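Long-range contacts in arginase 1, mitochondrial (Arabidopsis thaliana, PDB 6VSU), which hydrolyses L-arginine to urea and L-ornithine with the help of two manganese ions per subunit, and also converts agmatine to putrescine: residues D168-F173 with S203-G208; I187-Y192 with G212-V217. One frame throughout, in Å; residues are numbered along the deposited sequence.

Contact 1 of 2, residues D168-F173 with S203-G208. With MN (manganese (II) ion), chain B; ORN (L-ornithine), chain C.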
loop_
_atom_site.group_PDB
_atom_site.type_symbol
_atom_site.label_atom_id
_atom_site.label_comp_id
_atom_site.label_asym_id
_atom_site.label_seq_id
_atom_site.Cartn_x
_atom_site.Cartn_y
_atom_site.Cartn_z
ATOM N N ASP E 168 26.868 8.629 13.057
ATOM C CA ASP E 168 27.100 7.295 13.676
ATOM C C ASP E 168 28.361 7.279 14.554
ATOM O O ASP E 168 29.186 6.346 14.466
ATOM C CB ASP E 168 27.082 6.238 12.579
ATOM C CG ASP E 168 25.706 6.132 11.946
ATOM O OD1 ASP E 168 24.738 6.582 12.576
ATOM O OD2 ASP E 168 25.622 5.590 10.848
ATOM N N ILE E 169 28.503 8.236 15.446
ATOM C CA ILE E 169 29.803 8.435 16.121
ATOM C C ILE E 169 29.629 8.615 17.625
ATOM O O ILE E 169 30.607 9.055 18.320
ATOM C CB ILE E 169 30.478 9.583 15.388
ATOM C CG1 ILE E 169 31.980 9.397 15.480
ATOM C CG2 ILE E 169 30.032 10.957 15.859
ATOM C CD1 ILE E 169 32.728 10.392 14.621
ATOM N N TYR E 170 28.456 8.250 18.140
ATOM C CA TYR E 170 28.218 8.139 19.587
ATOM C C TYR E 170 29.224 7.100 20.113
ATOM O O TYR E 170 29.565 6.132 19.455
ATOM C CB TYR E 170 26.820 7.627 19.923
ATOM C CG TYR E 170 25.636 8.487 19.577
ATOM C CD1 TYR E 170 25.155 9.420 20.479
ATOM C CD2 TYR E 170 24.926 8.300 18.405
ATOM C CE1 TYR E 170 24.004 10.153 20.236
ATOM C CE2 TYR E 170 23.794 9.055 18.132
ATOM C CZ TYR E 170 23.319 9.985 19.042
ATOM O OH TYR E 170 22.186 10.741 18.815
ATOM N N ASP E 171 29.741 7.382 21.283
ATOM C CA ASP E 171 30.667 6.490 21.991
ATOM C C ASP E 171 30.027 5.098 22.124
ATOM O O ASP E 171 30.691 4.086 21.823
ATOM C CB ASP E 171 31.024 7.098 23.344
ATOM C CG ASP E 171 31.925 6.160 24.108
ATOM O OD1 ASP E 171 32.943 5.733 23.525
ATOM O OD2 ASP E 171 31.537 5.784 25.205
ATOM N N CYS E 172 28.790 5.044 22.594
ATOM C CA CYS E 172 28.146 3.778 23.023
ATOM C C CYS E 172 26.625 3.963 23.072
ATOM O O CYS E 172 26.104 4.087 24.204
ATOM C CB CYS E 172 28.623 3.392 24.420
ATOM S SG CYS E 172 28.355 1.635 24.717
ATOM N N PHE E 173 25.987 4.055 21.901
ATOM C CA PHE E 173 24.529 4.289 21.769
ATOM C C PHE E 173 23.746 3.191 22.494
ATOM O O PHE E 173 23.842 2.015 22.137
ATOM C CB PHE E 173 24.091 4.334 20.312
ATOM C CG PHE E 173 22.787 5.064 20.159
ATOM C CD1 PHE E 173 22.722 6.427 20.434
ATOM C CD2 PHE E 173 21.629 4.386 19.802
ATOM C CE1 PHE E 173 21.512 7.110 20.334
ATOM C CE2 PHE E 173 20.418 5.071 19.730
ATOM C CZ PHE E 173 20.353 6.425 20.019
ATOM N N SER E 203 20.948 14.920 10.907
ATOM C CA SER E 203 20.481 14.493 12.236
ATOM C C SER E 203 21.727 14.295 13.092
ATOM O O SER E 203 22.417 13.258 12.966
ATOM C CB SER E 203 19.609 13.238 12.159
ATOM O OG SER E 203 19.267 12.779 13.471
ATOM N N ILE E 204 22.031 15.280 13.924
ATOM C CA ILE E 204 23.257 15.256 14.750
ATOM C C ILE E 204 22.998 16.113 15.975
ATOM O O ILE E 204 22.214 17.114 15.895
ATOM C CB ILE E 204 24.458 15.723 13.899
ATOM C CG1 ILE E 204 25.766 15.718 14.692
ATOM C CG2 ILE E 204 24.225 17.088 13.286
ATOM C CD1 ILE E 204 26.967 15.847 13.809
ATOM N N ASN E 205 23.601 15.722 17.079
ATOM C CA ASN E 205 23.435 16.469 18.345
ATOM C C ASN E 205 24.811 16.866 18.859
ATOM O O ASN E 205 25.785 16.555 18.188
ATOM C CB ASN E 205 22.628 15.653 19.344
ATOM C CG ASN E 205 23.261 14.350 19.771
ATOM O OD1 ASN E 205 24.353 13.948 19.345
ATOM N ND2 ASN E 205 22.601 13.699 20.690
ATOM N N GLN E 206 24.872 17.474 20.033
ATOM C CA GLN E 206 26.138 17.979 20.591
ATOM C C GLN E 206 27.121 16.814 20.710
ATOM O O GLN E 206 28.257 17.024 20.221
ATOM C CB GLN E 206 25.977 18.756 21.891
ATOM C CG GLN E 206 27.145 19.736 22.123
ATOM C CD GLN E 206 27.604 20.547 20.908
ATOM O OE1 GLN E 206 26.828 21.180 20.176
ATOM N NE2 GLN E 206 28.899 20.510 20.640
ATOM N N GLU E 207 26.696 15.642 21.227
ATOM C CA GLU E 207 27.588 14.452 21.316
ATOM C C GLU E 207 28.183 14.149 19.929
ATOM O O GLU E 207 29.364 13.935 19.835
ATOM C CB GLU E 207 26.936 13.207 21.950
ATOM C CG GLU E 207 27.946 12.052 22.115
ATOM C CD GLU E 207 27.597 10.687 22.731
ATOM O OE1 GLU E 207 26.524 10.571 23.366
ATOM O OE2 GLU E 207 28.456 9.733 22.604
ATOM N N GLY E 208 27.417 14.174 18.864
ATOM C CA GLY E 208 27.956 13.913 17.527
ATOM C C GLY E 208 29.008 14.944 17.106
ATOM O O GLY E 208 29.982 14.525 16.400
HETATM MN MN MN B . 24.353 5.201 9.433
HETATM N N ORN C . 18.146 8.159 16.843
HETATM C CA ORN C . 19.484 7.805 16.306
HETATM C CB ORN C . 19.354 7.329 14.861
HETATM C CG ORN C . 20.535 6.523 14.352
HETATM C CD ORN C . 20.346 6.059 12.919
HETATM N NE ORN C . 21.568 5.663 12.224
HETATM C C ORN C . 20.415 9.022 16.378
HETATM O O ORN C . 20.117 9.930 17.154
HETATM O OXT ORN C . 21.409 9.002 15.657
HETATM O O HOH W 1 22.869 6.379 10.409
HETATM O O HOH W 2 27.214 7.368 23.659
HETATM O O HOH W 3 23.261 4.062 11.278
#
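One wall of the ornithine pocket of the arginase active site is built here, where the loop after strand 158-163 of the parallel sheet meets the N-terminal turn of helix 206-215, and Y170 and E207 carry most of the contact. The planes of the Y170 ring and the E207 carboxylate stand 85° apart; E207 OE1 lies at the ring edge, 3.4 Å from CD1, where the polarised C-H groups suit an oxygen. E207 OE2 accepts from the D171 backbone N at 3.0 Å, met nearly along its C-O axis and close to straight at 163°. The same oxygen takes a bond from a water that accepts from C172 N, so one carboxylate oxygen holds D171 N directly and C172 N through water. An extended chain, with CG anti to the backbone N (chi1 -175°), lets E207 span the distance. At the tip of the ring Y170 OH donates to ornithine O at 2.8 Å, ornithine OXT lies at the ring edge by CE2, and F173 CD1 covers one ring face. A phenylalanine in place of Y170 would probably leave ornithine O without this donor. Deeper in, D168 OD2 binds manganese at 1.9 Å, with D164 and H140 completing the protein ligands along with D249. I169 CG2 packs against G208 O, 3.6 Å away, and glycine suits G208's place because a CB there would clash with I204 CG1. N205 is the N-cap of the helix: its OD1 accepts from G208 N at 3.1 Å, and its ND2 lies 3.5 Å from Y170 OH.

Contact 2 of 2, residues I187-Y192 with G212-V217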
loop_
_atom_site.group_PDB
_atom_site.type_symbol
_atom_site.label_atom_id
_atom_site.label_comp_id
_atom_site.label_asym_id
_atom_site.label_seq_id
_atom_site.Cartn_x
_atom_site.Cartn_y
_atom_site.Cartn_z
ATOM N N ILE E 187 35.609 2.941 14.390
ATOM C CA ILE E 187 36.606 3.037 13.293
ATOM C C ILE E 187 37.658 4.114 13.645
ATOM O O ILE E 187 38.857 3.875 13.401
ATOM C CB ILE E 187 35.890 3.297 11.952
ATOM C CG1 ILE E 187 35.193 2.058 11.389
ATOM C CG2 ILE E 187 36.849 3.878 10.932
ATOM C CD1 ILE E 187 34.249 2.396 10.224
ATOM N N MET E 188 37.243 5.274 14.156
ATOM C CA MET E 188 38.213 6.358 14.421
ATOM C C MET E 188 39.069 5.949 15.631
ATOM O O MET E 188 40.268 6.227 15.586
ATOM C CB MET E 188 37.547 7.722 14.597
ATOM C CG MET E 188 36.863 8.301 13.343
ATOM S SD MET E 188 37.813 8.208 11.772
ATOM C CE MET E 188 38.927 9.564 12.112
ATOM N N GLU E 189 38.552 5.225 16.634
ATOM C CA GLU E 189 39.366 4.747 17.794
ATOM C C GLU E 189 40.457 3.748 17.335
ATOM O O GLU E 189 41.502 3.668 17.980
ATOM C CB GLU E 189 38.533 3.998 18.822
ATOM C CG GLU E 189 37.679 4.904 19.653
ATOM C CD GLU E 189 36.461 4.230 20.286
ATOM O OE1 GLU E 189 36.293 3.001 20.146
ATOM O OE2 GLU E 189 35.712 4.939 20.976
ATOM N N GLY E 190 40.250 3.021 16.260
ATOM C CA GLY E 190 41.192 1.970 15.841
ATOM C C GLY E 190 42.321 2.461 14.925
ATOM O O GLY E 190 43.179 1.621 14.579
ATOM N N GLY E 191 42.326 3.729 14.483
ATOM C CA GLY E 191 43.396 4.221 13.583
ATOM C C GLY E 191 43.258 3.717 12.132
ATOM O O GLY E 191 44.295 3.723 11.365
ATOM N N TYR E 192 42.068 3.260 11.727
ATOM C CA TYR E 192 41.880 2.636 10.382
ATOM C C TYR E 192 41.730 3.741 9.329
ATOM O O TYR E 192 41.969 3.500 8.143
ATOM C CB TYR E 192 40.712 1.653 10.355
ATOM C CG TYR E 192 40.794 0.599 11.431
ATOM C CD1 TYR E 192 41.847 -0.279 11.497
ATOM C CD2 TYR E 192 39.789 0.462 12.373
ATOM C CE1 TYR E 192 41.947 -1.215 12.517
ATOM C CE2 TYR E 192 39.882 -0.462 13.409
ATOM C CZ TYR E 192 40.958 -1.295 13.489
ATOM O OH TYR E 192 41.003 -2.203 14.504
ATOM N N GLY E 212 33.018 14.363 16.591
ATOM C CA GLY E 212 33.707 14.783 15.346
ATOM C C GLY E 212 34.995 15.597 15.634
ATOM O O GLY E 212 36.048 15.259 15.081
ATOM N N LYS E 213 34.940 16.518 16.583
ATOM C CA LYS E 213 36.111 17.323 16.980
ATOM C C LYS E 213 37.159 16.403 17.579
ATOM O O LYS E 213 38.286 16.488 17.150
ATOM C CB LYS E 213 35.711 18.409 17.971
ATOM C CG LYS E 213 34.669 19.372 17.449
ATOM C CD LYS E 213 34.772 20.648 18.218
ATOM C CE LYS E 213 33.807 21.701 17.734
ATOM N NZ LYS E 213 33.923 22.899 18.606
ATOM N N ARG E 214 36.745 15.468 18.425
ATOM C CA ARG E 214 37.677 14.551 19.123
ATOM C C ARG E 214 38.470 13.748 18.091
ATOM O O ARG E 214 39.673 13.461 18.348
ATOM C CB ARG E 214 36.919 13.616 20.070
ATOM C CG ARG E 214 37.755 12.517 20.697
ATOM C CD ARG E 214 36.986 11.771 21.757
ATOM N NE ARG E 214 37.646 10.547 22.159
ATOM C CZ ARG E 214 37.024 9.399 22.394
ATOM N NH1 ARG E 214 35.700 9.295 22.277
ATOM N NH2 ARG E 214 37.743 8.345 22.747
ATOM N N PHE E 215 37.866 13.395 16.971
ATOM C CA PHE E 215 38.532 12.516 15.985
ATOM C C PHE E 215 38.981 13.292 14.754
ATOM O O PHE E 215 39.532 12.665 13.852
ATOM C CB PHE E 215 37.638 11.339 15.591
ATOM C CG PHE E 215 37.342 10.402 16.721
ATOM C CD1 PHE E 215 38.354 9.736 17.388
ATOM C CD2 PHE E 215 36.033 10.217 17.131
ATOM C CE1 PHE E 215 38.067 8.880 18.436
ATOM C CE2 PHE E 215 35.745 9.351 18.174
ATOM C CZ PHE E 215 36.766 8.691 18.830
ATOM N N GLY E 216 38.679 14.581 14.677
ATOM C CA GLY E 216 39.017 15.378 13.482
ATOM C C GLY E 216 38.242 14.938 12.256
ATOM O O GLY E 216 38.848 14.826 11.150
ATOM N N VAL E 217 36.976 14.637 12.431
ATOM C CA VAL E 217 36.067 14.201 11.327
ATOM C C VAL E 217 35.706 15.463 10.530
ATOM O O VAL E 217 35.544 16.524 11.154
ATOM C CB VAL E 217 34.816 13.511 11.909
ATOM C CG1 VAL E 217 33.804 13.103 10.861
ATOM C CG2 VAL E 217 35.210 12.305 12.696
HETATM O O HOH W 4 34.248 7.193 21.466
HETATM O O HOH W 5 36.835 5.794 23.323
#
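M188 lays its CB over one face of the F215 ring, a CH-pi contact that joins the C-terminal ends of helices 183-189 and 206-215 in the alpha/beta arginase fold. CB sits 3.7 Å from the ring centroid and 24° off the normal, displaced toward the rim, with F215 CG its nearest atom. The two side chains run antiparallel. Bends at chi2 (-46°) and chi3 fold the flexible methionine back, and its CE comes to 3.6 Å from F215 O. Near F215 CB, M188 CG comes to 4.4 Å from V217 CG2, and both residues pack on L196 of strand 193-201. Each helix finishes in a Schellman motif, G191 and G216 taking the positive phi that glycine accepts readily. On the solvent side, E189 CG lies 4.0 Å from F215 CZ, and R214 CG covers the face of that ring opposite M188. The extended R214 chain runs past the ring, with F215 CZ 3.6 Å above the guanidinium plane, over its centre. E189 and R214 stay beyond salt-bridge range; E189 pairs with R186, and R214 NH1 bonds to Q211. Two bridging waters donate to E189 OE2, one accepting from R214 NH1 and the other from R214 NH2 at 2.8 Å.

How the contacts relate
Both contacts use helix 206-215, contact 1 its N-terminal turn and contact 2 its C-terminal end, and their segments alternate along the chain. Contact 1 is partly buried and polar, its loop committed to metal and ornithine; contact 2 lies at the surface, where apolar packing is fringed by charges and water. Their centres are 13 Å apart, yet they touch. I169 CD1 reaches V217 CG2 at 3.7 Å and packs near F215, so an apolar seam runs from the ornithine-binding loop to the helix ends. At the outer side D171 OD1 lies 3.8 Å from E189 OE2, like charges; R186, in a salt bridge with E189 and bonded to backbone D171 O, would probably ease the repulsion.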